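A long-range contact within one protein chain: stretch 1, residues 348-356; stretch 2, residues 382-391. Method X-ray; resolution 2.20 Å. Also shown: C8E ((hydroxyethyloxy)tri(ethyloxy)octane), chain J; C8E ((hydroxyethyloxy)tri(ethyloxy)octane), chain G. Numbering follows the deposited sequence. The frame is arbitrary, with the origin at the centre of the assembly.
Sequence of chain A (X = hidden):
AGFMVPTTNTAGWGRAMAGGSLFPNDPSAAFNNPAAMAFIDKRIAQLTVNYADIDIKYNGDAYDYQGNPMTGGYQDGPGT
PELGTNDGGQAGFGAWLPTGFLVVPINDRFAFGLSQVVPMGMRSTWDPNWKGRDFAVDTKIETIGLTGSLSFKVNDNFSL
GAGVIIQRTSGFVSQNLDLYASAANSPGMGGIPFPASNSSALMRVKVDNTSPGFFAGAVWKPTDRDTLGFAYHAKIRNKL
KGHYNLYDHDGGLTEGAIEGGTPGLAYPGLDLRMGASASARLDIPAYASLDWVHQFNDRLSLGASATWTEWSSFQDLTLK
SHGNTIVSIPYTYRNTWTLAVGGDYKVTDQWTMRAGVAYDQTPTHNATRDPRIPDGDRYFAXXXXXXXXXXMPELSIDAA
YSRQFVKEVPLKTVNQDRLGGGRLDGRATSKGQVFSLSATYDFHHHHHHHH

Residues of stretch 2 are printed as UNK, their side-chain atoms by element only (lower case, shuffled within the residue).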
ATOM      1  N   THR A 348      13.714  33.223  -5.355  1.00 49.50           N
ATOM      2  CA  THR A 348      13.903  34.450  -4.596  1.00 48.75           C
ATOM      3  C   THR A 348      14.095  34.029  -3.147  1.00 50.04           C
ATOM      4  O   THR A 348      14.302  32.849  -2.861  1.00 49.46           O
ATOM      5  CB  THR A 348      12.669  35.369  -4.679  1.00 48.31           C
ATOM      6  OG1 THR A 348      11.591  34.788  -3.934  1.00 46.48           O
ATOM      7  CG2 THR A 348      12.233  35.553  -6.127  1.00 46.79           C
ATOM      8  N   ASP A 349      14.026  34.985  -2.230  1.00 51.43           N
ATOM      9  CA  ASP A 349      14.183  34.669  -0.821  1.00 52.24           C
ATOM     10  C   ASP A 349      12.870  34.115  -0.290  1.00 51.75           C
ATOM     11  O   ASP A 349      12.831  33.490   0.768  1.00 51.54           O
ATOM     12  CB  ASP A 349      14.578  35.920  -0.036  1.00 54.88           C
ATOM     13  CG  ASP A 349      15.886  36.514  -0.517  1.00 58.37           C
ATOM     14  OD1 ASP A 349      16.880  35.765  -0.615  1.00 61.02           O
ATOM     15  OD2 ASP A 349      15.925  37.732  -0.793  1.00 60.29           O
ATOM     16  N   GLN A 350      11.798  34.344  -1.042  1.00 51.30           N
ATOM     17  CA  GLN A 350      10.467  33.881  -0.666  1.00 51.39           C
ATOM     18  C   GLN A 350      10.106  32.597  -1.407  1.00 49.90           C
ATOM     19  O   GLN A 350       9.746  31.595  -0.791  1.00 50.05           O
ATOM     20  CB  GLN A 350       9.414  34.940  -1.010  1.00 54.34           C
ATOM     21  CG  GLN A 350       9.716  36.350  -0.522  1.00 58.03           C
ATOM     22  CD  GLN A 350       9.682  36.469   0.983  1.00 60.49           C
ATOM     23  OE1 GLN A 350      10.558  35.952   1.679  1.00 62.91           O
ATOM     24  NE2 GLN A 350       8.660  37.148   1.499  1.00 61.80           N
ATOM     25  N   TRP A 351      10.212  32.642  -2.733  1.00 48.23           N
ATOM     26  CA  TRP A 351       9.868  31.511  -3.589  1.00 46.40           C
ATOM     27  C   TRP A 351      10.949  30.483  -3.870  1.00 45.81           C
ATOM     28  O   TRP A 351      12.127  30.805  -4.005  1.00 46.39           O
ATOM     29  CB  TRP A 351       9.334  32.010  -4.933  1.00 44.95           C
ATOM     30  CG  TRP A 351       7.984  32.624  -4.840  1.00 45.30           C
ATOM     31  CD1 TRP A 351       7.688  33.951  -4.739  1.00 45.05           C
ATOM     32  CD2 TRP A 351       6.734  31.925  -4.772  1.00 45.16           C
ATOM     33  NE1 TRP A 351       6.331  34.124  -4.611  1.00 44.89           N
ATOM     34  CE2 TRP A 351       5.724  32.896  -4.626  1.00 45.20           C
ATOM     35  CE3 TRP A 351       6.376  30.572  -4.818  1.00 44.44           C
ATOM     36  CZ2 TRP A 351       4.373  32.558  -4.523  1.00 45.65           C
ATOM     37  CZ3 TRP A 351       5.035  30.235  -4.715  1.00 45.71           C
ATOM     38  CH2 TRP A 351       4.048  31.226  -4.569  1.00 46.52           C
ATOM     39  N   THR A 352      10.515  29.232  -3.967  1.00 44.28           N
ATOM     40  CA  THR A 352      11.393  28.117  -4.278  1.00 43.51           C
ATOM     41  C   THR A 352      10.599  27.169  -5.170  1.00 42.50           C
ATOM     42  O   THR A 352       9.405  26.956  -4.958  1.00 42.08           O
ATOM     43  CB  THR A 352      11.853  27.381  -3.003  1.00 44.51           C
ATOM     44  OG1 THR A 352      12.519  26.165  -3.367  1.00 45.63           O
ATOM     45  CG2 THR A 352      10.673  27.066  -2.119  1.00 46.69           C
ATOM     46  N   MET A 353      11.261  26.628  -6.188  1.00 41.05           N
ATOM     47  CA  MET A 353      10.621  25.710  -7.121  1.00 39.95           C
ATOM     48  C   MET A 353      11.222  24.321  -7.030  1.00 37.70           C
ATOM     49  O   MET A 353      12.426  24.173  -6.819  1.00 36.92           O
ATOM     50  CB  MET A 353      10.771  26.217  -8.554  1.00 43.22           C
ATOM     51  CG  MET A 353       9.838  27.347  -8.916  1.00 49.60           C
ATOM     52  SD  MET A 353      10.075  27.854 -10.631  1.00 58.50           S
ATOM     53  CE  MET A 353       9.897  29.636 -10.485  1.00 57.58           C
ATOM     54  N   ARG A 354      10.377  23.306  -7.195  1.00 34.91           N
ATOM     55  CA  ARG A 354      10.818  21.921  -7.134  1.00 33.34           C
ATOM     56  C   ARG A 354      10.293  21.120  -8.315  1.00 31.51           C
ATOM     57  O   ARG A 354       9.276  21.460  -8.922  1.00 30.67           O
ATOM     58  CB  ARG A 354      10.332  21.247  -5.848  1.00 33.69           C
ATOM     59  CG  ARG A 354      10.546  22.059  -4.596  1.00 37.02           C
ATOM     60  CD  ARG A 354      10.459  21.192  -3.347  1.00 35.00           C
ATOM     61  NE  ARG A 354      10.607  21.997  -2.139  1.00 35.39           N
ATOM     62  CZ  ARG A 354       9.659  22.789  -1.656  1.00 37.16           C
ATOM     63  NH1 ARG A 354       8.490  22.879  -2.277  1.00 35.89           N
ATOM     64  NH2 ARG A 354       9.878  23.496  -0.553  1.00 40.73           N
ATOM     65  N   ALA A 355      10.999  20.040  -8.621  1.00 31.28           N
ATOM     66  CA  ALA A 355      10.631  19.142  -9.703  1.00 30.56           C
ATOM     67  C   ALA A 355      11.390  17.836  -9.494  1.00 30.40           C
ATOM     68  O   ALA A 355      12.402  17.800  -8.791  1.00 29.93           O
ATOM     69  CB  ALA A 355      10.991  19.756 -11.044  1.00 30.50           C
ATOM     70  N   GLY A 356      10.895  16.764 -10.099  1.00 29.52           N
ATOM     71  CA  GLY A 356      11.555  15.483  -9.961  1.00 25.25           C
ATOM     72  C   GLY A 356      10.802  14.384 -10.677  1.00 26.08           C
ATOM     73  O   GLY A 356       9.651  14.562 -11.082  1.00 24.57           O
ATOM     74  N   UNK A 382       6.843  14.878 -10.810  1.00 28.16           N
ATOM     75  CA  UNK A 382       6.381  15.859  -9.829  1.00 29.54           C
ATOM     76  C   UNK A 382       6.864  17.290 -10.045  1.00 30.22           C
ATOM     77  O   UNK A 382       7.951  17.526 -10.579  1.00 28.62           O
ATOM     78  o   UNK A 382       6.414  14.115  -8.109  1.00 32.50           O
ATOM     79  c   UNK A 382       6.811  15.438  -8.418  1.00 28.96           C
ATOM     80  N   UNK A 383       6.038  18.232  -9.593  1.00 30.93           N
ATOM     81  CA  UNK A 383       6.330  19.662  -9.650  1.00 32.73           C
ATOM     82  C   UNK A 383       5.950  20.212  -8.278  1.00 33.45           C
ATOM     83  O   UNK A 383       4.938  19.801  -7.707  1.00 32.13           O
ATOM     84  c   UNK A 383       5.795  20.013 -12.183  1.00 35.95           C
ATOM     85  c   UNK A 383       5.487  20.353 -10.727  1.00 33.53           C
ATOM     86  c   UNK A 383       7.237  20.392 -12.515  1.00 34.14           C
ATOM     87  c   UNK A 383       4.821  20.762 -13.078  1.00 37.10           C
ATOM     88  N   UNK A 384       6.757  21.127  -7.745  1.00 34.29           N
ATOM     89  CA  UNK A 384       6.456  21.693  -6.443  1.00 35.69           C
ATOM     90  C   UNK A 384       6.915  23.128  -6.259  1.00 37.47           C
ATOM     91  O   UNK A 384       7.748  23.629  -7.013  1.00 36.49           O
ATOM     92  N   UNK A 385       6.363  23.793  -5.251  1.00 38.20           N
ATOM     93  CA  UNK A 385       6.724  25.172  -4.955  1.00 39.48           C
ATOM     94  C   UNK A 385       6.611  25.427  -3.455  1.00 40.52           C
ATOM     95  O   UNK A 385       5.792  24.813  -2.773  1.00 40.34           O
ATOM     96  c   UNK A 385       5.822  26.128  -5.720  1.00 37.97           C
ATOM     97  N   UNK A 386       7.447  26.331  -2.951  1.00 42.35           N
ATOM     98  CA  UNK A 386       7.432  26.660  -1.536  1.00 43.89           C
ATOM     99  C   UNK A 386       7.507  28.159  -1.311  1.00 45.85           C
ATOM    100  O   UNK A 386       8.202  28.873  -2.033  1.00 45.64           O
ATOM    101  N   UNK A 387       6.789  28.641  -0.304  1.00 46.89           N
ATOM    102  CA  UNK A 387       6.776  30.061  -0.005  1.00 49.76           C
ATOM    103  C   UNK A 387       6.949  30.331   1.482  1.00 51.14           C
ATOM    104  O   UNK A 387       6.144  29.880   2.294  1.00 50.35           O
ATOM    105  c   UNK A 387       6.077  34.434  -0.772  1.00 55.49           C
ATOM    106  c   UNK A 387       4.552  34.063   1.049  1.00 56.01           C
ATOM    107  c   UNK A 387       4.597  32.694   0.801  1.00 54.44           C
ATOM    108  c   UNK A 387       5.296  34.926   0.260  1.00 56.19           C
ATOM    109  c   UNK A 387       5.379  32.175  -0.230  1.00 53.15           C
ATOM    110  o   UNK A 387       5.270  36.279   0.507  1.00 57.89           O
ATOM    111  c   UNK A 387       5.459  30.685  -0.471  1.00 51.09           C
ATOM    112  c   UNK A 387       6.116  33.066  -1.010  1.00 54.40           C
ATOM    113  N   UNK A 388       8.002  31.064   1.833  1.00 53.33           N
ATOM    114  CA  UNK A 388       8.250  31.417   3.225  1.00 56.35           C
ATOM    115  C   UNK A 388       7.706  32.828   3.424  1.00 57.49           C
ATOM    116  O   UNK A 388       8.004  33.732   2.646  1.00 57.06           O
ATOM    117  c   UNK A 388       9.746  31.370   3.547  1.00 57.86           C
ATOM    118  n   UNK A 388      12.558  30.920   3.111  1.00 67.95           N
ATOM    119  c   UNK A 388      10.596  32.369   2.793  1.00 60.62           C
ATOM    120  n   UNK A 388      14.628  31.434   3.982  1.00 69.65           N
ATOM    121  n   UNK A 388      14.167  29.288   3.306  1.00 70.39           N
ATOM    122  c   UNK A 388      12.039  32.277   3.249  1.00 64.68           C
ATOM    123  c   UNK A 388      13.785  30.548   3.465  1.00 69.39           C
ATOM    124  N   UNK A 389       6.910  33.010   4.470  1.00 58.73           N
ATOM    125  CA  UNK A 389       6.289  34.297   4.744  1.00 60.80           C
ATOM    126  C   UNK A 389       7.165  35.470   5.150  1.00 62.62           C
ATOM    127  O   UNK A 389       8.074  35.350   5.969  1.00 62.95           O
ATOM    128  c   UNK A 389       3.882  33.670   5.128  1.00 60.05           C
ATOM    129  c   UNK A 389       1.868  34.209   3.904  1.00 59.62           C
ATOM    130  c   UNK A 389       3.037  34.605   4.543  1.00 59.92           C
ATOM    131  c   UNK A 389       2.371  31.919   4.430  1.00 59.60           C
ATOM    132  c   UNK A 389       3.539  32.328   5.067  1.00 59.61           C
ATOM    133  c   UNK A 389       5.167  34.102   5.755  1.00 60.31           C
ATOM    134  c   UNK A 389       1.534  32.863   3.846  1.00 59.67           C
ATOM    135  N   UNK A 390       6.853  36.613   4.548  1.00 65.33           N
ATOM    136  CA  UNK A 390       7.549  37.877   4.758  1.00 67.69           C
ATOM    137  C   UNK A 390       7.404  38.430   6.170  1.00 68.54           C
ATOM    138  O   UNK A 390       8.392  38.581   6.888  1.00 68.37           O
ATOM    139  c   UNK A 390       4.587  38.183   3.510  1.00 70.87           C
ATOM    140  n   UNK A 390       3.517  38.621   2.855  1.00 70.64           N
ATOM    141  c   UNK A 390       7.033  38.911   3.749  1.00 68.80           C
ATOM    142  o   UNK A 390       4.509  37.636   4.611  1.00 71.53           O
ATOM    143  c   UNK A 390       5.936  38.378   2.817  1.00 69.93           C
ATOM    144  N   UNK A 391       6.170  38.736   6.558  1.00 69.54           N
ATOM    145  CA  UNK A 391       5.900  39.294   7.877  1.00 71.12           C
ATOM    146  C   UNK A 391       5.551  38.223   8.904  1.00 72.16           C
ATOM    147  O   UNK A 391       4.833  38.497   9.866  1.00 72.50           O
ATOM    148  c   UNK A 391       4.749  40.301   7.788  1.00 71.73           C
ATOM    149  o   UNK A 391       3.558  39.676   7.333  1.00 71.83           O
TER
HETATM  150  C1  C8E J 460       4.954  26.282 -10.348  1.00 70.96           C
HETATM  151  C2  C8E J 460       5.816  25.174  -9.967  1.00 72.04           C
HETATM  152  C3  C8E J 460       6.497  24.514 -11.079  1.00 72.22           C
HETATM  153  C4  C8E J 460       7.919  24.774 -10.930  1.00 72.59           C
HETATM  154  C5  C8E J 460       8.680  23.658 -11.544  1.00 72.62           C
HETATM  155  C6  C8E J 460       9.556  24.168 -12.582  1.00 72.71           C
HETATM  156  C7  C8E J 460      10.545  23.107 -12.619  1.00 73.00           C
HETATM  157  C8  C8E J 460      11.166  23.097 -13.957  1.00 73.55           C
HETATM  158  O9  C8E J 460      11.141  22.046 -14.912  1.00 74.01           O
HETATM  159  C10 C8E J 460      11.693  20.785 -14.576  1.00 74.01           C
HETATM  160  C1  C8E G 457      15.532  18.882 -11.526  1.00 57.83           C
HETATM  161  C2  C8E G 457      15.740  20.177 -10.894  1.00 57.65           C
HETATM  162  C3  C8E G 457      14.547  20.771 -10.295  1.00 56.58           C
HETATM  163  C4  C8E G 457      14.138  21.874 -11.154  1.00 56.19           C
HETATM  164  C5  C8E G 457      13.757  23.028 -10.306  1.00 55.66           C
HETATM  165  C6  C8E G 457      13.729  24.243 -11.100  1.00 54.69           C

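Position 382 carries one carbon and then one oxygen, a hydroxymethyl group, so it is Ser382. Its backbone pairs with Gly356: Ser382 N donates to Gly356 O at 2.8 Å (172° at the hydrogen), and Gly356 N donates to Ser382 O at 3.1 Å.

Position 383 has four carbons, forked at the second, and one branch tip approaches Ala355 CB. This is Leu383. The contact, Leu383 CD2 to Ala355 CB, measures 4.1 Å, and the detergent of chain J lies against both, its C5 3.7 Å from Leu383 CD2 and its C7 3.7 Å from Ala355 CB.

Position 384 has no side-chain atoms: Gly384. An ideal CB would lie 3.3 Å from Arg354 CB, a tight fit. Two backbone bonds join the pair, Arg354 N to Gly384 O at 2.7 Å and Gly384 N to Arg354 O at 2.8 Å.

At 385 a single carbon marks Ala385. Its CB lies 4.3 Å from Trp351 CZ3, at the edge of the indole and near its plane.

Position 386 is again bare, hence Gly386. Here an ideal CB would clash, 2.7 Å from Thr352 CG2 and 2.8 Å from Arg354 NH2; the absent side chain leaves room for both. Gly386 N donates to Thr352 O at 2.9 Å, and Thr352 N to Gly386 O at 3.0 Å.

Position 387 shows one carbon, then a six-carbon ring bearing an oxygen, beside the indole of Trp351: Tyr387. Its CB sits over the indole's six-membered ring, 4.3 Å from the centroid and 10° off the normal, a CH-pi contact. Tyr387 CD1 is 3.6 Å from Trp351 CE2, with the two ring planes oblique at 46°.

Position 388 has three carbons, a nitrogen, and a carbon carrying two more nitrogens, a guanidinium: Arg388. Its backbone N donates to Gln350 O at 3.2 Å.

Position 389 has one carbon and a plain six-carbon ring, Phe389; its CB points away from stretch 1.

At 390, three carbons, the third carrying an oxygen and a nitrogen, give Gln390. Its CG lies 3.3 Å from Gln350 NE2.

Position 391, one carbon then one oxygen, is Ser391, without contact to stretch 1.

The contact is an antiparallel strand pairing, with axes at 163° and 716 Å² buried. Thr352, Arg354 and Gly356 each exchange two backbone hydrogen bonds with their partners. On their face, Gly384 and Gly386 leave space beside Thr352 and Arg354; on the other, Trp351 packs with Ala385 and Tyr387, and Ala355 with Leu383.

Stretch 2, residues 382-391: SLGAGYRFQS
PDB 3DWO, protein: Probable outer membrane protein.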